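Local coordinates for RNA-directed RNA polymerase (Infectious pancreatic necrosis virus, PDB 3ZED), which catalyses RNA-templated RNA synthesis as the viral polymerase, and is probably found both free and covalently attached to the genomic RNA, at residues Lys244-Leu249 with Ile321-Tyr326; Gly300-Lys305 with Ser455-Met460. All coordinates share one frame; numbering follows the deposited sequence.

In the fold
Contacts 1 and 2 lie side by side in the region of the palm domain family, with centres about 9 Å apart. They share one mixed sheet. In it, strand 299-310 runs antiparallel to strand 320-323 and parallel to strand 456-459. The segments alternate along the chain, in the order 244-249, 300-305, 321-326, 455-460. Contact 2 pairs two strands of the sheet. Contact 1 sets a loop against the end of strand 320-323 and the start of helix 326-340. Leu249 of that loop touches both Leu301 and Leu458, so the predicted GTP-binding segment 248-255 begins against the sheet. Both contacts are buried.

Contact 1. Residues Lys244-Leu249 with Ile321-Tyr326; sequences KSSAGL and IWSAPY
Ala247 and Pro325 meet mainly through their backbones. The carbonyl O of Ala247 lies 3.7 Å from Pro325 C and accepts a hydrogen bond from the next residue, Tyr326. The Tyr326 N to Ala247 O distance is 2.8 Å, and the N-H...O angle is 154°. The same Ala247 O also lies 3.4 Å from Tyr326 CB. Pro325 is the N-cap residue of helix 326-340, so the loop carbonyl takes up an N-H of the first helical turn. This joins loop 244-249 to a strand-to-helix junction within the palm domain family region. Gly248 and Leu249 open the segment 248-255 predicted to bind GTP. Gly248 has no side chain, and its CA comes to 4.3 Å from Pro325 CA. The Pro325 ring also packs against Leu249. Its CB is 3.2 Å from Leu249 O, and its CG reaches the Leu249 CB. On the strand, Ser323 meets Ser246. Ser323 OG is anti to the backbone N (chi1 -167°) and lies 3.7 Å from Ser246 CB. The two hydroxyl oxygens stay farther apart than that. The carbonyl of Ser323 is used as well, through a water. This water donates to Ser323 O at 2.8 Å and accepts from Leu249 N at 2.9 Å. Two backbone groups that do not meet directly are thereby joined. Within the loop and just beyond it, Ala247 shares a backbone hydrogen bond with Lys254, and Ser246 O accepts a hydrogen bond from the side-chain NZ of Lys256.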
loop_
_atom_site.group_PDB
_atom_site.type_symbol
_atom_site.label_atom_id
_atom_site.label_comp_id
_atom_site.label_asym_id
_atom_site.label_seq_id
_atom_site.Cartn_x
_atom_site.Cartn_y
_atom_site.Cartn_z
ATOM N N LYS B 244 -14.521 9.463 -1.362
ATOM C CA LYS B 244 -15.038 8.942 -2.626
ATOM C C LYS B 244 -14.791 7.423 -2.808
ATOM O O LYS B 244 -15.357 6.829 -3.734
ATOM C CB LYS B 244 -14.433 9.720 -3.807
ATOM N N SER B 245 -13.972 6.790 -1.940
ATOM C CA SER B 245 -13.700 5.354 -2.059
ATOM C C SER B 245 -14.907 4.530 -1.603
ATOM O O SER B 245 -15.792 5.040 -0.927
ATOM C CB SER B 245 -12.441 4.955 -1.300
ATOM O OG SER B 245 -12.599 5.116 0.096
ATOM N N SER B 246 -14.947 3.275 -2.008
ATOM C CA SER B 246 -16.014 2.325 -1.725
ATOM C C SER B 246 -16.181 2.060 -0.224
ATOM O O SER B 246 -15.198 1.887 0.497
ATOM C CB SER B 246 -15.745 1.007 -2.456
ATOM O OG SER B 246 -16.773 0.057 -2.211
ATOM N N ALA B 247 -17.442 2.011 0.235
ATOM C CA ALA B 247 -17.779 1.670 1.610
ATOM C C ALA B 247 -17.520 0.184 1.877
ATOM O O ALA B 247 -17.232 -0.203 3.010
ATOM C CB ALA B 247 -19.240 1.996 1.882
ATOM N N GLY B 248 -17.653 -0.629 0.836
ATOM C CA GLY B 248 -17.535 -2.080 0.925
ATOM C C GLY B 248 -18.771 -2.652 1.601
ATOM O O GLY B 248 -19.765 -1.935 1.802
ATOM N N LEU B 249 -18.714 -3.945 1.972
ATOM C CA LEU B 249 -19.821 -4.608 2.660
ATOM C C LEU B 249 -20.074 -3.958 4.031
ATOM O O LEU B 249 -19.118 -3.514 4.671
ATOM C CB LEU B 249 -19.575 -6.117 2.837
ATOM C CG LEU B 249 -19.503 -6.986 1.585
ATOM C CD1 LEU B 249 -19.396 -8.450 1.963
ATOM C CD2 LEU B 249 -20.724 -6.819 0.713
ATOM N N ILE B 321 -8.375 -5.288 -6.532
ATOM C CA ILE B 321 -8.310 -4.520 -5.297
ATOM C C ILE B 321 -9.298 -5.202 -4.336
ATOM O O ILE B 321 -10.492 -5.300 -4.644
ATOM C CB ILE B 321 -8.601 -3.002 -5.470
ATOM C CG1 ILE B 321 -7.576 -2.290 -6.408
ATOM C CG2 ILE B 321 -8.786 -2.292 -4.105
ATOM C CD1 ILE B 321 -6.495 -1.337 -5.787
ATOM N N TRP B 322 -8.798 -5.715 -3.211
ATOM C CA TRP B 322 -9.633 -6.331 -2.183
ATOM C C TRP B 322 -10.171 -5.162 -1.366
ATOM O O TRP B 322 -9.446 -4.557 -0.563
ATOM C CB TRP B 322 -8.800 -7.306 -1.367
ATOM C CG TRP B 322 -9.583 -8.219 -0.468
ATOM C CD1 TRP B 322 -9.992 -9.491 -0.751
ATOM C CD2 TRP B 322 -9.931 -7.979 0.909
ATOM N NE1 TRP B 322 -10.585 -10.056 0.360
ATOM C CE2 TRP B 322 -10.570 -9.146 1.388
ATOM C CE3 TRP B 322 -9.766 -6.884 1.786
ATOM C CZ2 TRP B 322 -11.047 -9.253 2.703
ATOM C CZ3 TRP B 322 -10.232 -6.989 3.083
ATOM C CH2 TRP B 322 -10.873 -8.160 3.531
ATOM N N SER B 323 -11.404 -4.752 -1.675
ATOM C CA SER B 323 -11.934 -3.554 -1.074
ATOM C C SER B 323 -12.583 -3.865 0.282
ATOM O O SER B 323 -13.730 -4.308 0.373
ATOM C CB SER B 323 -12.872 -2.850 -2.046
ATOM O OG SER B 323 -13.154 -1.543 -1.580
ATOM N N ALA B 324 -11.797 -3.625 1.345
ATOM C CA ALA B 324 -12.147 -3.866 2.743
ATOM C C ALA B 324 -13.352 -3.075 3.181
ATOM O O ALA B 324 -13.438 -1.874 2.886
ATOM C CB ALA B 324 -10.970 -3.499 3.655
ATOM N N PRO B 325 -14.268 -3.732 3.932
ATOM C CA PRO B 325 -15.398 -2.996 4.521
ATOM C C PRO B 325 -14.896 -1.806 5.338
ATOM O O PRO B 325 -13.898 -1.923 6.049
ATOM C CB PRO B 325 -16.048 -4.048 5.422
ATOM C CG PRO B 325 -15.689 -5.344 4.789
ATOM C CD PRO B 325 -14.286 -5.149 4.356
ATOM N N TYR B 326 -15.568 -0.655 5.207
ATOM C CA TYR B 326 -15.235 0.585 5.908
ATOM C C TYR B 326 -14.959 0.346 7.427
ATOM O O TYR B 326 -13.903 0.794 7.875
ATOM C CB TYR B 326 -16.345 1.643 5.687
ATOM C CG TYR B 326 -16.047 3.066 6.128
ATOM C CD1 TYR B 326 -14.806 3.414 6.663
ATOM C CD2 TYR B 326 -16.972 4.085 5.924
ATOM C CE1 TYR B 326 -14.523 4.725 7.042
ATOM C CE2 TYR B 326 -16.699 5.400 6.298
ATOM C CZ TYR B 326 -15.477 5.713 6.866
ATOM O OH TYR B 326 -15.232 6.998 7.283
HETATM O O HOH W 1 -16.192 -5.194 1.290
#

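Contact 2. Residues Gly300-Lys305 with Ser455-Met460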
loop_
_atom_site.group_PDB
_atom_site.type_symbol
_atom_site.label_atom_id
_atom_site.label_comp_id
_atom_site.label_asym_id
_atom_site.label_seq_id
_atom_site.Cartn_x
_atom_site.Cartn_y
_atom_site.Cartn_z
ATOM N N GLY B 300 -14.073 -8.823 1.268
ATOM C CA GLY B 300 -13.773 -7.666 0.436
ATOM C C GLY B 300 -14.435 -7.714 -0.922
ATOM O O GLY B 300 -14.557 -8.789 -1.514
ATOM N N LEU B 301 -14.883 -6.558 -1.428
ATOM C CA LEU B 301 -15.437 -6.483 -2.786
ATOM C C LEU B 301 -14.280 -6.658 -3.770
ATOM O O LEU B 301 -13.261 -5.981 -3.613
ATOM C CB LEU B 301 -16.166 -5.146 -3.051
ATOM C CG LEU B 301 -17.333 -4.769 -2.148
ATOM C CD1 LEU B 301 -17.905 -3.425 -2.575
ATOM C CD2 LEU B 301 -18.422 -5.861 -2.133
ATOM N N LEU B 302 -14.389 -7.599 -4.718
ATOM C CA LEU B 302 -13.282 -7.803 -5.655
ATOM C C LEU B 302 -13.350 -6.773 -6.787
ATOM O O LEU B 302 -13.963 -7.003 -7.830
ATOM C CB LEU B 302 -13.249 -9.235 -6.186
ATOM C CG LEU B 302 -11.891 -9.690 -6.692
ATOM C CD1 LEU B 302 -10.931 -9.952 -5.529
ATOM C CD2 LEU B 302 -12.040 -10.923 -7.588
ATOM N N PHE B 303 -12.726 -5.620 -6.541
ATOM C CA PHE B 303 -12.695 -4.480 -7.438
ATOM C C PHE B 303 -11.656 -4.672 -8.552
ATOM O O PHE B 303 -10.495 -4.947 -8.249
ATOM C CB PHE B 303 -12.385 -3.216 -6.605
ATOM C CG PHE B 303 -12.556 -1.901 -7.317
ATOM C CD1 PHE B 303 -11.496 -1.322 -8.011
ATOM C CD2 PHE B 303 -13.750 -1.194 -7.223
ATOM C CE1 PHE B 303 -11.651 -0.094 -8.668
ATOM C CE2 PHE B 303 -13.902 0.037 -7.866
ATOM C CZ PHE B 303 -12.852 0.579 -8.584
ATOM N N PRO B 304 -12.028 -4.509 -9.849
ATOM C CA PRO B 304 -11.011 -4.627 -10.925
ATOM C C PRO B 304 -10.143 -3.370 -10.974
ATOM O O PRO B 304 -10.671 -2.261 -11.078
ATOM C CB PRO B 304 -11.857 -4.800 -12.189
ATOM C CG PRO B 304 -13.147 -4.098 -11.889
ATOM C CD PRO B 304 -13.367 -4.181 -10.395
ATOM N N LYS B 305 -8.825 -3.520 -10.834
ATOM C CA LYS B 305 -7.923 -2.362 -10.807
ATOM C C LYS B 305 -7.720 -1.758 -12.215
ATOM O O LYS B 305 -7.451 -2.497 -13.169
ATOM C CB LYS B 305 -6.564 -2.774 -10.211
ATOM C CG LYS B 305 -5.677 -1.620 -9.809
ATOM C CD LYS B 305 -4.449 -2.114 -9.055
ATOM C CE LYS B 305 -3.689 -0.969 -8.415
ATOM N NZ LYS B 305 -2.914 -0.198 -9.418
ATOM N N SER B 455 -8.965 -14.905 3.915
ATOM C CA SER B 455 -10.379 -14.820 4.257
ATOM C C SER B 455 -11.216 -14.941 2.972
ATOM O O SER B 455 -11.079 -15.969 2.312
ATOM C CB SER B 455 -10.680 -13.563 5.078
ATOM O OG SER B 455 -10.696 -12.368 4.322
ATOM N N SER B 456 -12.073 -13.958 2.601
ATOM C CA SER B 456 -12.903 -14.130 1.398
ATOM C C SER B 456 -13.175 -12.824 0.662
ATOM O O SER B 456 -12.861 -11.737 1.167
ATOM C CB SER B 456 -14.233 -14.805 1.752
ATOM O OG SER B 456 -15.090 -14.003 2.553
ATOM N N CYS B 457 -13.756 -12.942 -0.548
ATOM C CA CYS B 457 -14.100 -11.794 -1.385
ATOM C C CYS B 457 -15.454 -12.028 -2.090
ATOM O O CYS B 457 -15.980 -13.129 -2.049
ATOM C CB CYS B 457 -12.984 -11.477 -2.382
ATOM S SG CYS B 457 -12.666 -12.799 -3.577
ATOM N N LEU B 458 -16.031 -10.968 -2.677
ATOM C CA LEU B 458 -17.311 -11.019 -3.365
ATOM C C LEU B 458 -17.177 -10.543 -4.797
ATOM O O LEU B 458 -16.695 -9.437 -5.054
ATOM C CB LEU B 458 -18.372 -10.160 -2.617
ATOM C CG LEU B 458 -19.832 -10.211 -3.150
ATOM C CD1 LEU B 458 -20.456 -11.589 -2.983
ATOM C CD2 LEU B 458 -20.696 -9.168 -2.491
ATOM N N LEU B 459 -17.669 -11.368 -5.724
ATOM C CA LEU B 459 -17.697 -11.083 -7.162
ATOM C C LEU B 459 -18.980 -11.669 -7.680
ATOM O O LEU B 459 -19.198 -12.868 -7.519
ATOM C CB LEU B 459 -16.459 -11.648 -7.892
ATOM C CG LEU B 459 -16.298 -11.197 -9.331
ATOM C CD1 LEU B 459 -15.760 -9.768 -9.396
ATOM C CD2 LEU B 459 -15.402 -12.149 -10.104
ATOM N N MET B 460 -19.849 -10.818 -8.272
ATOM C CA MET B 460 -21.217 -11.174 -8.711
ATOM C C MET B 460 -21.967 -11.575 -7.428
ATOM O O MET B 460 -21.890 -10.831 -6.442
ATOM C CB MET B 460 -21.236 -12.254 -9.815
ATOM C CG MET B 460 -20.437 -11.865 -11.038
ATOM S SD MET B 460 -20.742 -12.973 -12.417
ATOM C CE MET B 460 -19.206 -13.034 -13.115
#
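Leu302 and Leu458 are joined backbone to backbone, as part of a parallel strand pair in the mixed sheet of the palm domain family region. Leu302 N donates to Leu458 O at 3.0 Å, in a nearly straight bond of 172°. Leu458 N donates in turn to Gly300 O at 2.9 Å. Leu458 thus uses both its backbone groups on residues two apart, the parallel pattern. Gly300 N completes the set with a longer bond to Ser456 O, which also accepts from the indole NE1 of Trp322. The axes of the two short strand segments are 55° apart, consistent with a pairing of only two bridges, Gly300 with Cys457 and Leu301 with Leu458. Leu302 is the centre of an inverse gamma turn, closed by a weak bond from Phe303 N to Leu301 O, and the cross-strand bonds stop there. The Leu302 side chain points toward the partner strand and packs on Cys457. Its CB sits 3.6 Å from Leu458 O and also touches Leu459 CD1. The first torsion puts CG anti to the backbone N (chi1 -157°). Leu302 CD1 ends 3.9 Å from Cys457 SG. Cys457 CB is 4.1 Å from the same Leu302 CD1. Leu459, the last residue of strand 456-459, places its CD1 3.7 Å from Leu302 O. That oxygen accepts a hydrogen bond from Gln167 of helix 164-179. Leu301 and Leu458 share one face of the sheet, side by side and pointing the same way, with Leu301 CD2 4.0 Å from Leu458 CD2.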